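Local coordinates for ectonucleotide pyrophosphatase/phosphodiesterase family member 5 (Mus musculus, PDB 5VEO), which probably hydrolyses phosphodiester or pyrophosphate bonds of nucleotide-like substrates as a zinc-dependent ectoenzyme, and here holds AMP in an engineered inactive form, at residues Asn52-Lys57 against Glu289-Lys294; His62-Thr67 against Glu72-Val77. The protein carries 1 engineered substitution. All coordinates share one frame; numbering follows the deposited sequence.

Contact 1: residues Asn52-Lys57 against Glu289-Lys294. With AMP (adenosine monophosphate), chain Q.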
# COMPACT_ATOMS: atom_id res chain seq x y z
N ASN A 52 8.50 -1.49 -3.26
CA ASN A 52 7.07 -1.38 -3.47
C ASN A 52 6.84 -0.62 -4.78
O ASN A 52 7.73 -0.56 -5.63
CB ASN A 52 6.41 -0.77 -2.23
CG ASN A 52 6.99 0.60 -1.82
OD1 ASN A 52 8.10 0.99 -2.24
ND2 ASN A 52 6.25 1.32 -0.97
N VAL A 53 5.63 -0.11 -5.01
CA VAL A 53 5.33 0.51 -6.30
C VAL A 53 5.05 2.00 -6.16
O VAL A 53 4.55 2.50 -5.13
CB VAL A 53 4.17 -0.17 -7.06
CG1 VAL A 53 4.48 -1.63 -7.33
CG2 VAL A 53 2.85 -0.01 -6.38
N PHE A 54 5.33 2.69 -7.25
CA PHE A 54 5.03 4.11 -7.39
C PHE A 54 3.59 4.30 -7.84
O PHE A 54 3.14 3.56 -8.73
CB PHE A 54 5.99 4.70 -8.42
CG PHE A 54 5.97 6.20 -8.52
CD1 PHE A 54 6.65 6.99 -7.60
CD2 PHE A 54 5.33 6.82 -9.57
CE1 PHE A 54 6.67 8.37 -7.73
CE2 PHE A 54 5.35 8.20 -9.70
CZ PHE A 54 6.01 8.97 -8.78
N ILE A 55 2.85 5.27 -7.30
CA ILE A 55 3.24 6.11 -6.17
C ILE A 55 3.10 5.33 -4.86
O ILE A 55 2.26 4.45 -4.73
CB ILE A 55 2.42 7.42 -6.13
CG1 ILE A 55 0.94 7.15 -5.80
CG2 ILE A 55 2.56 8.17 -7.43
CD1 ILE A 55 0.12 8.42 -5.67
N THR A 56 3.91 5.70 -3.87
CA THR A 56 4.05 4.90 -2.66
C THR A 56 3.01 5.33 -1.62
O THR A 56 3.32 5.78 -0.50
CB THR A 56 5.48 4.98 -2.13
OG1 THR A 56 5.90 6.35 -1.95
CG2 THR A 56 6.46 4.27 -3.06
N LYS A 57 1.73 5.14 -2.01
CA LYS A 57 0.55 5.39 -1.19
C LYS A 57 -0.25 4.10 -1.01
O LYS A 57 -0.00 3.07 -1.67
CB LYS A 57 -0.34 6.48 -1.82
CG LYS A 57 0.37 7.82 -2.06
CD LYS A 57 0.08 8.77 -1.00
CE LYS A 57 0.51 10.19 -1.23
NZ LYS A 57 0.58 10.81 0.15
N GLU A 289 10.25 5.29 -17.02
CA GLU A 289 9.77 3.93 -17.26
C GLU A 289 9.84 3.07 -16.01
O GLU A 289 8.99 2.20 -15.81
CB GLU A 289 10.57 3.27 -18.38
CG GLU A 289 10.31 3.87 -19.72
CD GLU A 289 8.91 3.56 -20.21
OE1 GLU A 289 8.35 2.51 -19.82
OE2 GLU A 289 8.37 4.37 -20.99
N ARG A 290 10.86 3.28 -15.18
CA ARG A 290 11.07 2.39 -14.04
C ARG A 290 9.94 2.47 -13.04
O ARG A 290 9.81 1.55 -12.21
CB ARG A 290 12.39 2.70 -13.34
CG ARG A 290 12.46 4.05 -12.69
CD ARG A 290 13.85 4.27 -12.09
NE ARG A 290 13.99 5.64 -11.63
CZ ARG A 290 13.67 6.06 -10.41
NH1 ARG A 290 13.22 5.20 -9.49
NH2 ARG A 290 13.81 7.33 -10.10
N TRP A 291 9.12 3.52 -13.08
CA TRP A 291 7.96 3.63 -12.19
C TRP A 291 6.73 2.89 -12.71
O TRP A 291 5.79 2.68 -11.93
CB TRP A 291 7.60 5.10 -11.97
CG TRP A 291 8.51 5.84 -11.06
CD1 TRP A 291 9.31 5.30 -10.08
CD2 TRP A 291 8.71 7.25 -11.00
NE1 TRP A 291 9.99 6.30 -9.43
CE2 TRP A 291 9.64 7.51 -9.97
CE3 TRP A 291 8.18 8.33 -11.71
CZ2 TRP A 291 10.07 8.80 -9.65
CZ3 TRP A 291 8.61 9.61 -11.40
CH2 TRP A 291 9.53 9.83 -10.37
N HIS A 292 6.72 2.50 -13.98
CA HIS A 292 5.60 1.73 -14.55
C HIS A 292 4.29 2.40 -14.20
O HIS A 292 3.36 1.82 -13.62
CB HIS A 292 5.65 0.29 -14.07
CG HIS A 292 6.97 -0.35 -14.34
ND1 HIS A 292 7.46 -0.51 -15.61
CD2 HIS A 292 7.94 -0.79 -13.50
CE1 HIS A 292 8.66 -1.05 -15.55
NE2 HIS A 292 8.97 -1.24 -14.28
N TYR A 293 4.23 3.69 -14.51
CA TYR A 293 3.16 4.52 -14.04
C TYR A 293 2.36 5.15 -15.16
O TYR A 293 1.15 5.30 -15.01
CB TYR A 293 3.72 5.57 -13.06
CG TYR A 293 2.69 6.22 -12.20
CD1 TYR A 293 2.36 7.56 -12.36
CD2 TYR A 293 2.01 5.49 -11.24
CE1 TYR A 293 1.41 8.16 -11.57
CE2 TYR A 293 1.04 6.07 -10.44
CZ TYR A 293 0.73 7.41 -10.63
OH TYR A 293 -0.22 8.03 -9.86
N LYS A 294 2.94 5.33 -16.34
CA LYS A 294 2.44 6.27 -17.34
C LYS A 294 1.40 5.71 -18.30
O LYS A 294 0.65 6.49 -18.88
CB LYS A 294 3.63 6.83 -18.13
CG LYS A 294 4.12 5.97 -19.26
CD LYS A 294 5.14 6.74 -20.10
CE LYS A 294 6.50 6.41 -19.63
NZ LYS A 294 7.56 7.14 -20.37
P AMP Q . -2.18 6.27 2.99
O1P AMP Q . -1.96 6.42 1.51
O2P AMP Q . -1.83 7.55 3.75
O3P AMP Q . -1.45 5.07 3.59
O5' AMP Q . -3.73 6.00 3.24
C5' AMP Q . -4.13 5.31 4.44
C4' AMP Q . -5.44 5.79 5.01
O4' AMP Q . -6.49 5.28 4.21
C3' AMP Q . -5.71 5.27 6.42
O3' AMP Q . -5.57 6.31 7.37
C2' AMP Q . -7.17 4.79 6.39
O2' AMP Q . -7.99 5.31 7.40
C1' AMP Q . -7.64 5.21 5.01
N9 AMP Q . -8.56 4.27 4.42
C8 AMP Q . -8.32 2.99 4.06
N7 AMP Q . -9.44 2.45 3.51
C5 AMP Q . -10.38 3.42 3.53
C6 AMP Q . -11.79 3.55 3.11
N6 AMP Q . -12.42 2.51 2.54
N1 AMP Q . -12.42 4.73 3.30
C2 AMP Q . -11.82 5.79 3.86
N3 AMP Q . -10.54 5.77 4.26
C4 AMP Q . -9.81 4.61 4.13
O HOH W 1 3.39 1.44 -10.60
O HOH W 2 6.33 1.19 -9.52

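Contact 2: residues His62-Thr67 against Glu72-Val77. With NAG (2-acetamido-2-deoxy-beta-D-glucopyranose), chain H.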
# COMPACT_ATOMS: atom_id res chain seq x y z
N HIS A 62 -1.60 -1.54 -1.90
CA HIS A 62 -2.38 -2.69 -1.47
C HIS A 62 -2.96 -3.43 -2.67
O HIS A 62 -3.01 -4.66 -2.67
CB HIS A 62 -3.48 -2.28 -0.49
CG HIS A 62 -3.00 -1.92 0.89
ND1 HIS A 62 -2.69 -0.63 1.25
CD2 HIS A 62 -2.81 -2.67 2.00
CE1 HIS A 62 -2.33 -0.60 2.52
NE2 HIS A 62 -2.40 -1.83 3.01
N TYR A 63 -3.36 -2.70 -3.72
CA TYR A 63 -3.90 -3.43 -4.87
C TYR A 63 -2.80 -4.19 -5.61
O TYR A 63 -3.05 -5.29 -6.12
CB TYR A 63 -4.65 -2.48 -5.81
CG TYR A 63 -5.79 -3.15 -6.60
CD1 TYR A 63 -6.65 -4.06 -6.00
CD2 TYR A 63 -6.04 -2.81 -7.93
CE1 TYR A 63 -7.70 -4.63 -6.70
CE2 TYR A 63 -7.10 -3.38 -8.64
CZ TYR A 63 -7.92 -4.29 -8.01
OH TYR A 63 -9.00 -4.87 -8.66
N THR A 64 -1.57 -3.66 -5.62
CA THR A 64 -0.45 -4.43 -6.15
C THR A 64 -0.26 -5.74 -5.38
O THR A 64 0.03 -6.78 -5.97
CB THR A 64 0.83 -3.58 -6.11
OG1 THR A 64 0.75 -2.60 -7.15
CG2 THR A 64 2.09 -4.44 -6.33
N LEU A 65 -0.41 -5.71 -4.06
CA LEU A 65 -0.18 -6.92 -3.29
C LEU A 65 -1.15 -8.02 -3.67
O LEU A 65 -0.80 -9.20 -3.56
CB LEU A 65 -0.29 -6.62 -1.79
CG LEU A 65 0.80 -5.72 -1.19
CD1 LEU A 65 0.63 -5.60 0.32
CD2 LEU A 65 2.20 -6.19 -1.53
N VAL A 66 -2.36 -7.67 -4.11
CA VAL A 66 -3.39 -8.67 -4.40
C VAL A 66 -3.61 -8.87 -5.90
O VAL A 66 -4.49 -9.66 -6.29
CB VAL A 66 -4.71 -8.36 -3.68
CG1 VAL A 66 -4.48 -8.35 -2.17
CG2 VAL A 66 -5.35 -7.03 -4.14
N THR A 67 -2.77 -8.26 -6.75
CA THR A 67 -2.80 -8.46 -8.20
C THR A 67 -1.45 -8.79 -8.82
O THR A 67 -1.43 -9.36 -9.93
CB THR A 67 -3.34 -7.22 -8.94
OG1 THR A 67 -2.43 -6.12 -8.76
CG2 THR A 67 -4.73 -6.82 -8.46
N GLU A 72 0.13 1.21 -13.39
CA GLU A 72 -0.41 1.54 -14.70
C GLU A 72 -1.26 0.41 -15.26
O GLU A 72 -2.12 0.68 -16.11
CB GLU A 72 0.72 1.91 -15.68
CG GLU A 72 1.59 0.73 -16.12
CD GLU A 72 2.79 1.14 -16.96
OE1 GLU A 72 3.59 0.25 -17.32
OE2 GLU A 72 2.95 2.34 -17.26
N ASN A 73 -1.04 -0.82 -14.80
CA ASN A 73 -1.81 -1.98 -15.23
C ASN A 73 -3.05 -2.22 -14.37
O ASN A 73 -4.11 -2.51 -14.92
CB ASN A 73 -0.93 -3.22 -15.23
CG ASN A 73 0.30 -3.04 -16.09
OD1 ASN A 73 1.42 -3.02 -15.59
ND2 ASN A 73 0.10 -2.85 -17.37
N HIS A 74 -2.96 -2.14 -13.04
CA HIS A 74 -4.18 -2.44 -12.29
C HIS A 74 -5.10 -1.23 -12.15
O HIS A 74 -6.26 -1.42 -11.78
CB HIS A 74 -3.87 -3.07 -10.93
CG HIS A 74 -3.10 -2.22 -9.97
ND1 HIS A 74 -3.47 -0.94 -9.63
CD2 HIS A 74 -2.02 -2.52 -9.21
CE1 HIS A 74 -2.63 -0.48 -8.71
NE2 HIS A 74 -1.74 -1.42 -8.45
N GLY A 75 -4.64 -0.02 -12.47
CA GLY A 75 -5.49 1.14 -12.61
C GLY A 75 -5.77 1.93 -11.35
O GLY A 75 -6.38 3.00 -11.44
N ILE A 76 -5.33 1.46 -10.19
CA ILE A 76 -5.45 2.23 -8.94
C ILE A 76 -4.14 2.99 -8.81
O ILE A 76 -3.19 2.56 -8.15
CB ILE A 76 -5.76 1.34 -7.73
CG1 ILE A 76 -7.08 0.57 -7.91
CG2 ILE A 76 -5.82 2.18 -6.46
CD1 ILE A 76 -8.33 1.43 -7.90
N VAL A 77 -4.06 4.13 -9.51
CA VAL A 77 -2.78 4.83 -9.64
C VAL A 77 -2.51 5.80 -8.49
O VAL A 77 -1.37 6.23 -8.33
CB VAL A 77 -2.66 5.57 -10.99
CG1 VAL A 77 -2.92 4.62 -12.15
CG2 VAL A 77 -3.59 6.76 -11.08
C1 NAG H . 3.02 -6.13 -16.30
C2 NAG H . 3.76 -5.75 -17.56
C3 NAG H . 2.77 -5.38 -18.66
C4 NAG H . 1.73 -6.47 -18.84
C5 NAG H . 1.12 -6.89 -17.50
C6 NAG H . 0.23 -8.11 -17.61
C7 NAG H . 6.00 -4.76 -17.44
C8 NAG H . 6.79 -3.50 -17.21
N2 NAG H . 4.68 -4.64 -17.33
O3 NAG H . 3.49 -5.19 -19.86
O4 NAG H . 0.69 -5.99 -19.69
O5 NAG H . 2.16 -7.22 -16.58
O6 NAG H . 0.87 -9.13 -18.36
O7 NAG H . 6.54 -5.82 -17.71

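Contact 1: residues Asn52-Lys57 against Glu289-Lys294
An aromatic cluster of Phe54, Trp291 and Tyr293 joins the loop between strand 45-51 and helix 58-67 to the turn that follows strand 279-283. Phe54 sits in the corner. One face of its ring lies on the indole in a face-to-face stack, the planes only 8° apart and the centroid 3.8 Å from that of the five-membered ring of Trp291; the closest atoms are Phe54 CE2 and Trp291 CE3, at 3.5 Å. The CD2 edge of the same ring points at the face of Tyr293 in a T-shaped pair with planes at 79°, CD2 lying 3.8 Å from Tyr293 CG. Phe54 CG is anti to the backbone N (chi1 -170°), which swings the ring into this corner, and a flat, apolar side chain suits a place that needs both a face and an edge. Ile55, entered through a cis peptide bond, lays CG2 over the rim of the other Phe54 face and 3.7 Å from Tyr293 OH, a hydroxyl that is hydrogen-bonded to Val77 O.

No direct hydrogen bond joins the segments, but two waters bridge the backbones. One accepts from Phe54 N at 2.9 Å and donates to Trp291 O; the other lies between Phe54 O (2.8 Å) and Trp291 O, though it has more acceptors in reach than protons to give. Trp291 NE1 is hydrogen-bonded to Asp328 OD1. Lys57 is the N-cap of helix 58-67, its CB 3.7 Å from AMP O1P. This is buried aromatic packing between two loops of an alkaline phosphatase-clan phosphodiesterase domain, one of which leads to the nucleotide pocket at Lys57.

Contact 2: residues His62-Thr67 against Glu72-Val77
Tyr63 is the first residue of helix 58-67 to meet His74. Its CB lies over the imidazole face, 4.1 Å from the ring centroid and 11° off the normal, a CH-pi contact. The phenol ring then runs past, its CD2 edge turned toward the same face in a T-shaped pair with planes at 73° and CD2 3.6 Å from His74 ND1. That CD2 also touches Ile76 CG1 at 3.5 Å, so a long aromatic side chain serves both partners, while its hydroxyl is bonded to Trp103 O. Next in sequence, Thr64 OG1 accepts a hydrogen bond of 3.0 Å from His74 NE2 and lies in the imidazole plane; its single proton has two carbonyls in reach, Leu69 O, the stronger partner, and Pro60 O.

Thr67 OG1 stands between the backbone N and the carbonyl carbon (chi1 65°) and turns back to Tyr63 O at 2.8 Å, above the carbonyl plane, with Val66 N reaching that oxygen from the opposite face. The same OG1 lies 3.7 Å from His74 CD2, while Thr67 CG2 covers one face of the Tyr63 ring.

Histidine suits its place because both ring nitrogens are used: NE2 donates to Thr64, and ND1 accepts from Ile76 N at 3.1 Å, again in the ring plane. These two bonds fix the rotation of the imidazole, consistent with a neutral ring protonated on NE2. Gly75, with positive phi, then leads the chain out of short helix 71-74. The unit thus packs helix 71-74 and its exit against helix 58-67, whose Val66 leans on helix 109-115.

In the fold
Contact 1 and contact 2 lie about 10 Å apart, centre to centre, in the same phosphodiesterase domain. Along the chain the order is 52-57, 62-67, 72-77 and then, after more than two hundred residues, 289-294, so contact 2 is local and contact 1 long-range. Helix 58-67 links their first segments, beginning right after Lys57. The second segments also meet: besides the bond from Tyr293 to Val77, His292 O is hydrogen-bonded to Glu72 N at 3.3 Å. Segment 52-57 continues from strand 45-51 of the eight-stranded sheet, whereas 289-294 lies between strands 279-283 and 302-306 of the four-stranded antiparallel sheet, so contact 1 ties the two sheets together through their loops.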